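Local coordinates for hypothetical protein SA2161 (Staphylococcus aureus, PDB 1Y7R) that is of unknown function but is probably an acetyltransferase that moves an acetyl group from acetyl-coenzyme A to an unidentified acceptor, at residues D46-I51 with K73-G77; G81-E86 with L113-F119; A38-V42 with H87-Y91. The protein carries 4 engineered substitutions. All blocks are in the same frame, centred on the assembly; numbering follows the deposited sequence.

Contact 1. Residues D46-I51 with K73-G77. With PO4 (phosphate ion), chain D.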
loop_
_atom_site.group_PDB
_atom_site.type_symbol
_atom_site.label_atom_id
_atom_site.label_comp_id
_atom_site.label_asym_id
_atom_site.label_seq_id
_atom_site.Cartn_x
_atom_site.Cartn_y
_atom_site.Cartn_z
ATOM N N ASP A 46 -6.802 -19.522 18.365
ATOM C CA ASP A 46 -6.624 -20.160 19.656
ATOM C C ASP A 46 -7.874 -21.012 19.785
ATOM O O ASP A 46 -8.976 -20.458 19.966
ATOM C CB ASP A 46 -6.566 -19.124 20.801
ATOM C CG ASP A 46 -6.388 -19.775 22.167
ATOM O OD1 ASP A 46 -6.372 -21.014 22.231
ATOM O OD2 ASP A 46 -6.270 -19.061 23.209
ATOM N N LYS A 47 -7.691 -22.336 19.657
ATOM C CA LYS A 47 -8.795 -23.299 19.540
ATOM C C LYS A 47 -9.677 -22.829 18.364
ATOM O O LYS A 47 -9.181 -22.762 17.243
ATOM C CB LYS A 47 -9.520 -23.486 20.888
ATOM C CG LYS A 47 -8.575 -24.148 21.907
ATOM C CD LYS A 47 -9.250 -24.357 23.262
ATOM C CE LYS A 47 -8.341 -23.838 24.389
ATOM N NZ LYS A 47 -8.899 -24.124 25.740
ATOM N N ASP A 48 -10.926 -22.452 18.603
ATOM C CA ASP A 48 -11.778 -22.009 17.492
ATOM C C ASP A 48 -11.991 -20.495 17.439
ATOM O O ASP A 48 -12.907 -20.024 16.761
ATOM C CB ASP A 48 -13.120 -22.753 17.492
ATOM C CG ASP A 48 -12.966 -24.231 17.230
ATOM O OD1 ASP A 48 -11.843 -24.684 16.883
ATOM O OD2 ASP A 48 -13.988 -24.939 17.396
ATOM N N ARG A 49 -11.124 -19.736 18.095
ATOM C CA ARG A 49 -11.260 -18.281 18.092
ATOM C C ARG A 49 -10.141 -17.626 17.300
ATOM O O ARG A 49 -8.957 -17.936 17.536
ATOM C CB ARG A 49 -11.222 -17.719 19.502
ATOM C CG ARG A 49 -11.458 -16.210 19.569
ATOM C CD ARG A 49 -11.319 -15.702 20.986
ATOM N NE ARG A 49 -11.778 -14.313 21.072
ATOM C CZ ARG A 49 -11.584 -13.524 22.116
ATOM N NH1 ARG A 49 -10.905 -13.957 23.178
ATOM N NH2 ARG A 49 -12.037 -12.282 22.067
ATOM N N LEU A 50 -10.518 -16.698 16.415
ATOM C CA LEU A 50 -9.506 -15.924 15.688
ATOM C C LEU A 50 -8.899 -14.918 16.667
ATOM O O LEU A 50 -9.643 -14.108 17.232
ATOM C CB LEU A 50 -10.125 -15.151 14.513
ATOM C CG LEU A 50 -9.154 -14.334 13.650
ATOM C CD1 LEU A 50 -8.189 -15.197 12.877
ATOM C CD2 LEU A 50 -9.901 -13.428 12.667
ATOM N N ILE A 51 -7.569 -14.935 16.820
ATOM C CA ILE A 51 -6.929 -13.982 17.714
ATOM C C ILE A 51 -5.993 -12.957 17.031
ATOM O O ILE A 51 -5.588 -11.969 17.648
ATOM C CB ILE A 51 -6.279 -14.697 18.903
ATOM C CG1 ILE A 51 -5.017 -15.473 18.494
ATOM C CG2 ILE A 51 -7.322 -15.615 19.583
ATOM C CD1 ILE A 51 -3.794 -14.608 18.340
ATOM N N LYS A 73 -6.772 -7.317 21.737
ATOM C CA LYS A 73 -6.188 -6.603 22.870
ATOM C C LYS A 73 -5.784 -7.597 23.977
ATOM O O LYS A 73 -4.676 -7.507 24.512
ATOM C CB LYS A 73 -7.181 -5.586 23.391
ATOM C CG LYS A 73 -6.661 -4.149 23.478
ATOM C CD LYS A 73 -5.861 -3.663 22.268
ATOM C CE LYS A 73 -5.115 -2.338 22.610
ATOM N NZ LYS A 73 -3.983 -1.984 21.662
ATOM N N SER A 74 -6.634 -8.582 24.251
ATOM C CA SER A 74 -6.385 -9.537 25.333
ATOM C C SER A 74 -5.212 -10.489 25.034
ATOM O O SER A 74 -4.679 -11.111 25.960
ATOM C CB SER A 74 -7.648 -10.337 25.678
ATOM O OG SER A 74 -8.098 -11.061 24.545
ATOM N N TYR A 75 -4.809 -10.584 23.760
ATOM C CA TYR A 75 -3.661 -11.400 23.336
ATOM C C TYR A 75 -2.406 -10.589 22.989
ATOM O O TYR A 75 -1.378 -11.172 22.571
ATOM C CB TYR A 75 -4.059 -12.227 22.113
ATOM C CG TYR A 75 -4.909 -13.439 22.453
ATOM C CD1 TYR A 75 -6.265 -13.307 22.754
ATOM C CD2 TYR A 75 -4.346 -14.719 22.466
ATOM C CE1 TYR A 75 -7.038 -14.405 23.071
ATOM C CE2 TYR A 75 -5.109 -15.834 22.777
ATOM C CZ TYR A 75 -6.461 -15.671 23.090
ATOM O OH TYR A 75 -7.237 -16.782 23.387
ATOM N N GLN A 76 -2.461 -9.261 23.155
ATOM C CA GLN A 76 -1.333 -8.422 22.765
ATOM C C GLN A 76 -0.212 -8.531 23.807
ATOM O O GLN A 76 -0.438 -8.981 24.941
ATOM C CB GLN A 76 -1.767 -6.959 22.574
ATOM C CG GLN A 76 -2.485 -6.711 21.230
ATOM C CD GLN A 76 -2.966 -5.269 21.055
ATOM O OE1 GLN A 76 -3.788 -4.961 20.161
ATOM N NE2 GLN A 76 -2.461 -4.387 21.870
ATOM N N GLY A 77 0.998 -8.153 23.405
ATOM C CA GLY A 77 2.124 -8.068 24.349
ATOM C C GLY A 77 2.782 -9.399 24.647
ATOM O O GLY A 77 3.484 -9.547 25.659
HETATM P P PO4 D . 1.622 -7.361 19.551
HETATM O O1 PO4 D . 2.857 -6.598 19.124
HETATM O O2 PO4 D . 1.991 -8.765 19.947
HETATM O O3 PO4 D . 0.702 -7.450 18.344
HETATM O O4 PO4 D . 0.964 -6.712 20.745
HETATM O O HOH W 1 -9.901 -16.440 24.120
#
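The phenol oxygen of Tyr-75 meets two partners at once. Tyr-75 OH donates a very short hydrogen bond of 2.5 Å to Asp-46 OD2. A water donates to the same oxygen, 2.8 Å from Tyr-75 OH, and accepts from Arg-49 NH1. Both the Asp-46 OD2 atom and the water lie at the ring edge, close to its plane. The carboxylate stands almost upright to the ring, with 84° between the planes. Asp-46 has CG anti to its backbone N (chi1 180°), and this carries the carboxylate across to the phenol. The Arg-49 chain is extended. Its NH1 comes to the ring edge, 3.9 Å from Tyr-75 CE1, with the guanidinium plane steeply turned against the ring.

Ile-51 packs over one ring face. Its CG2 sits 3.7 Å from the centroid of the Tyr-75 ring and makes a CH-pi contact. Asp-46 and Arg-49 are the ends of a type II' beta turn, closed by backbone bonds in both directions. The contact joins this hairpin to the loop that leads into helix 80-95. Further along that loop, Gly-77 N donates to phosphate O4 at 3.0 Å.

The chemistry is mixed: an apolar contact over the face and polar contacts at the edge. Donating to Asp-46 OD2 should set the direction of the phenol O-H, while the same oxygen accepts from the water at the surface.

Contact 2. Residues G81-E86 with L113-F119; sequences GSLIME and LYVKFGF. Engineered in segment 113-119: Val-115 (natural residue Ala). With PO4 (phosphate ion), chain C; PO4 (phosphate ion), chain D.
Met-85, a selenomethionine, lays its CB over one face of the Phe-117 ring. The CB is 3.6 Å from the Phe-117 ring centroid and only 17° off the normal, a CH-pi contact offset toward the rim. The chain then bends at chi2 and chi3 (-60° and -68°). The bends bring SE to the edge of the Tyr-114 ring, 3.9 Å from Tyr-114 CE1, in a Met-aromatic contact. The terminal CE goes on to Phe-119, reaching 3.6 Å from Phe-119 CE2. One side chain thus touches three aromatic rings.

Glu-86 meets Phe-117 from another direction. Its carboxylate stands at the ring edge, perpendicular to the ring, with CD 3.6 Å from Phe-117 CE2. Leu-113 splits its branches: CD1 lies 3.5 Å from Ser-82 OG, and CD2 packs toward Met-85 CG.

The helix start also holds two phosphate ions, probably from the crystallisation liquor. Ser-82 gives one of them both its OG and its N; Ser-82 OG is 2.8 Å from O2 of that ion. Gly-81 N donates to the other. The ions probably mark the site where the family binds the pyrophosphate of acetyl-coenzyme A.

The contact pairs helix 80-95 with helix 110-115 and the turn after it. Behind it, Tyr-114 and Phe-119 rest on strands 63-71 and 101-107. Tyr-114 also packs on Met-129, and Phe-119 on Ile-131, of the second subunit.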
loop_
_atom_site.group_PDB
_atom_site.type_symbol
_atom_site.label_atom_id
_atom_site.label_comp_id
_atom_site.label_asym_id
_atom_site.label_seq_id
_atom_site.Cartn_x
_atom_site.Cartn_y
_atom_site.Cartn_z
ATOM N N GLY A 81 1.871 -10.650 17.424
ATOM C CA GLY A 81 2.171 -9.689 16.333
ATOM C C GLY A 81 3.442 -10.153 15.617
ATOM O O GLY A 81 3.539 -10.115 14.375
ATOM N N SER A 82 4.429 -10.613 16.387
ATOM C CA SER A 82 5.686 -11.061 15.803
ATOM C C SER A 82 5.454 -12.311 14.979
ATOM O O SER A 82 6.015 -12.440 13.902
ATOM C CB SER A 82 6.744 -11.351 16.876
ATOM O OG SER A 82 7.465 -10.161 17.199
ATOM N N LEU A 83 4.605 -13.215 15.469
ATOM C CA LEU A 83 4.275 -14.427 14.707
ATOM C C LEU A 83 3.651 -14.104 13.326
ATOM O O LEU A 83 4.079 -14.632 12.279
ATOM C CB LEU A 83 3.373 -15.340 15.560
ATOM C CG LEU A 83 3.119 -16.725 14.911
ATOM C CD1 LEU A 83 4.396 -17.505 14.603
ATOM C CD2 LEU A 83 2.281 -17.519 15.847
ATOM N N ILE A 84 2.679 -13.196 13.336
ATOM C CA ILE A 84 2.078 -12.668 12.101
ATOM C C ILE A 84 3.158 -12.110 11.153
ATOM O O ILE A 84 3.239 -12.479 9.972
ATOM C CB ILE A 84 1.011 -11.627 12.459
ATOM C CG1 ILE A 84 -0.211 -12.357 13.038
ATOM C CG2 ILE A 84 0.616 -10.786 11.229
ATOM C CD1 ILE A 84 -1.154 -11.482 13.863
HETATM N N MSE A 85 4.018 -11.264 11.693
HETATM C CA MSE A 85 5.054 -10.626 10.875
HETATM C C MSE A 85 6.036 -11.652 10.325
HETATM O O MSE A 85 6.463 -11.509 9.195
HETATM C CB MSE A 85 5.791 -9.543 11.671
HETATM C CG MSE A 85 5.034 -8.251 11.874
HETATM SE SE MSE A 85 4.558 -7.389 10.131
HETATM C CE MSE A 85 6.366 -6.897 9.555
ATOM N N GLU A 86 6.396 -12.686 11.101
ATOM C CA GLU A 86 7.289 -13.718 10.595
ATOM C C GLU A 86 6.684 -14.377 9.355
ATOM O O GLU A 86 7.369 -14.608 8.355
ATOM C CB GLU A 86 7.581 -14.778 11.681
ATOM C CG GLU A 86 8.504 -14.275 12.795
ATOM C CD GLU A 86 9.991 -14.199 12.349
ATOM O OE1 GLU A 86 10.260 -14.205 11.124
ATOM O OE2 GLU A 86 10.885 -14.159 13.227
ATOM N N LEU A 113 7.188 -3.054 17.196
ATOM C CA LEU A 113 7.050 -4.362 16.552
ATOM C C LEU A 113 7.757 -4.379 15.182
ATOM O O LEU A 113 8.564 -5.280 14.877
ATOM C CB LEU A 113 5.570 -4.706 16.373
ATOM C CG LEU A 113 5.325 -5.916 15.454
ATOM C CD1 LEU A 113 5.936 -7.165 16.094
ATOM C CD2 LEU A 113 3.895 -6.144 15.144
ATOM N N TYR A 114 7.484 -3.374 14.359
ATOM C CA TYR A 114 7.995 -3.445 12.968
ATOM C C TYR A 114 9.491 -3.253 12.923
ATOM O O TYR A 114 10.150 -3.792 12.056
ATOM C CB TYR A 114 7.279 -2.444 12.062
ATOM C CG TYR A 114 5.787 -2.615 12.189
ATOM C CD1 TYR A 114 5.171 -3.810 11.788
ATOM C CD2 TYR A 114 4.987 -1.602 12.713
ATOM C CE1 TYR A 114 3.794 -3.990 11.935
ATOM C CE2 TYR A 114 3.625 -1.767 12.862
ATOM C CZ TYR A 114 3.025 -2.952 12.474
ATOM O OH TYR A 114 1.637 -3.088 12.600
ATOM N N VAL A 115 10.034 -2.525 13.895
ATOM C CA VAL A 115 11.487 -2.329 13.990
ATOM C C VAL A 115 12.225 -3.681 14.098
ATOM O O VAL A 115 13.343 -3.838 13.585
ATOM C CB VAL A 115 11.850 -1.385 15.194
ATOM C CG1 VAL A 115 13.355 -1.263 15.332
ATOM C CG2 VAL A 115 11.256 -0.016 14.966
ATOM N N LYS A 116 11.606 -4.646 14.782
ATOM C CA LYS A 116 12.156 -6.008 14.916
ATOM C C LYS A 116 12.413 -6.712 13.582
ATOM O O LYS A 116 13.223 -7.635 13.508
ATOM C CB LYS A 116 11.193 -6.898 15.722
ATOM C CG LYS A 116 11.000 -6.465 17.145
ATOM C CD LYS A 116 10.003 -7.419 17.869
ATOM C CE LYS A 116 9.716 -6.913 19.272
ATOM N NZ LYS A 116 11.040 -6.688 19.955
ATOM N N PHE A 117 11.699 -6.275 12.542
ATOM C CA PHE A 117 11.726 -6.901 11.214
ATOM C C PHE A 117 12.471 -6.058 10.194
ATOM O O PHE A 117 12.482 -6.382 9.015
ATOM C CB PHE A 117 10.294 -7.228 10.790
ATOM C CG PHE A 117 9.696 -8.280 11.661
ATOM C CD1 PHE A 117 8.998 -7.926 12.824
ATOM C CD2 PHE A 117 9.959 -9.609 11.410
ATOM C CE1 PHE A 117 8.534 -8.899 13.690
ATOM C CE2 PHE A 117 9.477 -10.610 12.263
ATOM C CZ PHE A 117 8.764 -10.245 13.404
ATOM N N GLY A 118 13.112 -4.992 10.679
ATOM C CA GLY A 118 14.035 -4.206 9.862
ATOM C C GLY A 118 13.430 -2.936 9.301
ATOM O O GLY A 118 14.120 -2.184 8.613
ATOM N N PHE A 119 12.160 -2.684 9.610
ATOM C CA PHE A 119 11.486 -1.454 9.133
ATOM C C PHE A 119 12.082 -0.207 9.779
ATOM O O PHE A 119 12.472 -0.226 10.945
ATOM C CB PHE A 119 9.976 -1.537 9.388
ATOM C CG PHE A 119 9.299 -2.455 8.443
ATOM C CD1 PHE A 119 8.792 -1.972 7.240
ATOM C CD2 PHE A 119 9.235 -3.828 8.697
ATOM C CE1 PHE A 119 8.184 -2.845 6.316
ATOM C CE2 PHE A 119 8.654 -4.693 7.758
ATOM C CZ PHE A 119 8.142 -4.196 6.565
HETATM P P PO4 C . 5.350 -8.803 20.047
HETATM O O1 PO4 C . 5.061 -7.384 19.581
HETATM O O2 PO4 C . 6.762 -9.220 19.725
HETATM O O3 PO4 C . 4.362 -9.680 19.303
HETATM O O4 PO4 C . 5.072 -9.017 21.520
HETATM P P PO4 D . 1.622 -7.361 19.551
HETATM O O1 PO4 D . 2.857 -6.598 19.124
HETATM O O2 PO4 D . 1.991 -8.765 19.947
HETATM O O3 PO4 D . 0.702 -7.450 18.344
HETATM O O4 PO4 D . 0.964 -6.712 20.745
#

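Contact 3. Residues A38-V42 with H87-Y91; sequences ALFTV and HIMKY
His-87 opens the helical side by setting its CB against Val-42 CG2, in the modelled conformer of Val-42. Its ring leads away from the strand, and ND1 is hydrogen-bonded to Tyr-6 OH. The backbone carbonyl of His-87 also takes part: its O lies 3.6 Å from Phe-40 CZ. That oxygen already accepts the helical bond from Tyr-91 N.

Ile-88 follows. Its CG1 fits between two strand residues, 4.0 Å from Phe-40 CE2 and close to Val-42 CG1 of the same conformer. The Phe-40 ring also reaches the helix backbone at Ile-88 CA.

Tyr-91 closes the segment and has the most extensive contact on the helix side. Its ring and that of Phe-40 are nearly parallel, with planes 12° apart, but so strongly offset that little of one lies over the other. Each ring instead receives the other's CB over its centre. Phe-40 CB is 3.6 Å from the Tyr-91 ring centroid, and Tyr-91 CB is 3.6 Å from the Phe-40 ring centroid. Both residues hold CG anti to the backbone N, and the two side chains run past each other in opposite directions. Beyond the ring, Tyr-91 OH comes 3.5 Å from Leu-39 CB.

Leu-39 and Phe-40 stand opposite the single Val-56 of strand 49-58, which makes a classic beta bulge. Strand residues 40-42 and helix residues 87-91 run nearly antiparallel, at 157°. No hydrogen bond joins them. Apolar and CH-pi packing holds this side of helix 80-95 on the central sheet of the GNAT fold, while His-87 ND1 is satisfied by Tyr-6 OH, outside the two segments.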
loop_
_atom_site.group_PDB
_atom_site.type_symbol
_atom_site.label_atom_id
_atom_site.label_comp_id
_atom_site.label_asym_id
_atom_site.label_seq_id
_atom_site.Cartn_x
_atom_site.Cartn_y
_atom_site.Cartn_z
ATOM N N ALA A 38 -6.406 -9.674 -1.096
ATOM C CA ALA A 38 -5.033 -9.452 -0.604
ATOM C C ALA A 38 -4.129 -10.452 -1.312
ATOM O O ALA A 38 -4.570 -11.575 -1.629
ATOM C CB ALA A 38 -4.990 -9.672 0.885
ATOM N N LEU A 39 -2.863 -10.092 -1.524
ATOM C CA LEU A 39 -1.910 -11.071 -2.066
ATOM C C LEU A 39 -1.669 -12.228 -1.084
ATOM O O LEU A 39 -1.445 -13.380 -1.502
ATOM C CB LEU A 39 -0.586 -10.407 -2.371
ATOM C CG LEU A 39 -0.617 -9.444 -3.547
ATOM C CD1 LEU A 39 0.741 -8.728 -3.640
ATOM C CD2 LEU A 39 -0.990 -10.167 -4.849
ATOM N N PHE A 40 -1.705 -11.911 0.211
ATOM C CA PHE A 40 -1.389 -12.889 1.237
ATOM C C PHE A 40 -2.093 -12.498 2.524
ATOM O O PHE A 40 -2.152 -11.311 2.873
ATOM C CB PHE A 40 0.133 -12.897 1.451
ATOM C CG PHE A 40 0.602 -13.759 2.589
ATOM C CD1 PHE A 40 0.782 -15.135 2.404
ATOM C CD2 PHE A 40 0.903 -13.181 3.838
ATOM C CE1 PHE A 40 1.254 -15.953 3.461
ATOM C CE2 PHE A 40 1.368 -14.000 4.899
ATOM C CZ PHE A 40 1.547 -15.392 4.689
ATOM N N THR A 41 -2.622 -13.500 3.231
ATOM C CA THR A 41 -3.299 -13.281 4.513
ATOM C C THR A 41 -2.868 -14.364 5.468
ATOM O O THR A 41 -2.905 -15.542 5.106
ATOM C CB THR A 41 -4.852 -13.346 4.374
ATOM O OG1 THR A 41 -5.298 -12.393 3.392
ATOM C CG2 THR A 41 -5.530 -12.998 5.694
ATOM N N VAL A 42 -2.469 -13.984 6.678
ATOM C CA VAL A 42 -2.180 -14.972 7.740
ATOM C C VAL A 42 -3.149 -14.743 8.880
ATOM O O VAL A 42 -3.439 -13.604 9.241
ATOM C CB VAL A 42 -0.727 -14.769 8.406
ATOM C CG1 VAL A 42 -0.402 -13.330 8.819
ATOM C CG2 VAL A 42 -0.474 -15.787 9.573
ATOM N N HIS A 87 5.391 -14.672 9.397
ATOM C CA HIS A 87 4.746 -15.295 8.217
ATOM C C HIS A 87 4.622 -14.328 7.033
ATOM O O HIS A 87 4.897 -14.701 5.871
ATOM C CB HIS A 87 3.425 -15.923 8.639
ATOM C CG HIS A 87 3.614 -17.178 9.433
ATOM N ND1 HIS A 87 3.706 -18.421 8.838
ATOM C CD2 HIS A 87 3.826 -17.377 10.757
ATOM C CE1 HIS A 87 3.904 -19.338 9.771
ATOM N NE2 HIS A 87 3.985 -18.733 10.944
ATOM N N ILE A 88 4.319 -13.064 7.328
ATOM C CA ILE A 88 4.304 -12.039 6.279
ATOM C C ILE A 88 5.686 -11.868 5.638
ATOM O O ILE A 88 5.810 -11.803 4.403
ATOM C CB ILE A 88 3.763 -10.701 6.840
ATOM C CG1 ILE A 88 2.266 -10.822 7.076
ATOM C CG2 ILE A 88 4.076 -9.532 5.915
ATOM C CD1 ILE A 88 1.699 -9.598 7.722
HETATM N N MSE A 89 6.727 -11.834 6.469
HETATM C CA MSE A 89 8.094 -11.617 5.947
HETATM C C MSE A 89 8.578 -12.811 5.134
HETATM O O MSE A 89 9.341 -12.638 4.163
HETATM C CB MSE A 89 9.081 -11.274 7.069
HETATM C CG MSE A 89 8.849 -9.910 7.716
HETATM SE SE MSE A 89 8.625 -8.409 6.424
HETATM C CE MSE A 89 6.800 -8.460 6.176
ATOM N N LYS A 90 8.150 -14.009 5.527
ATOM C CA LYS A 90 8.317 -15.208 4.696
ATOM C C LYS A 90 7.669 -15.138 3.298
ATOM O O LYS A 90 8.309 -15.486 2.287
ATOM C CB LYS A 90 7.872 -16.442 5.486
ATOM C CG LYS A 90 8.062 -17.738 4.727
ATOM C CD LYS A 90 7.884 -18.933 5.655
ATOM C CE LYS A 90 9.247 -19.529 5.960
ATOM N NZ LYS A 90 10.313 -18.475 5.945
ATOM N N TYR A 91 6.418 -14.685 3.238
ATOM C CA TYR A 91 5.730 -14.471 1.961
ATOM C C TYR A 91 6.500 -13.465 1.097
ATOM O O TYR A 91 6.806 -13.721 -0.067
ATOM C CB TYR A 91 4.282 -14.008 2.184
ATOM C CG TYR A 91 3.723 -13.514 0.888
ATOM C CD1 TYR A 91 3.697 -12.158 0.601
ATOM C CD2 TYR A 91 3.351 -14.415 -0.106
ATOM C CE1 TYR A 91 3.243 -11.694 -0.639
ATOM C CE2 TYR A 91 2.877 -13.959 -1.333
ATOM C CZ TYR A 91 2.847 -12.608 -1.589
ATOM O OH TYR A 91 2.387 -12.141 -2.808
#

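How the contacts relate
Contact 1 is a surface contact. Contacts 2 and 3 are partly buried and lie nearer the centre of the chain. Helix 80-95 serves both of these: 81-86 meets 113-119, and the next turn, 87-91, meets strand 40-46. Contacts 2 and 3 touch directly, with Ile-84 on Val-42 and Met-89 on Phe-117 and Phe-119. Contact 1 lies about 17 Å from contact 2, centre to centre, yet both reach the same phosphate ion. It also shares the sheet with contact 3, through neighbouring strands. Its polar bonds lie at the exposed hairpin end; contacts 2 and 3 have no hydrogen bond between their segments and rely on apolar and aromatic packing.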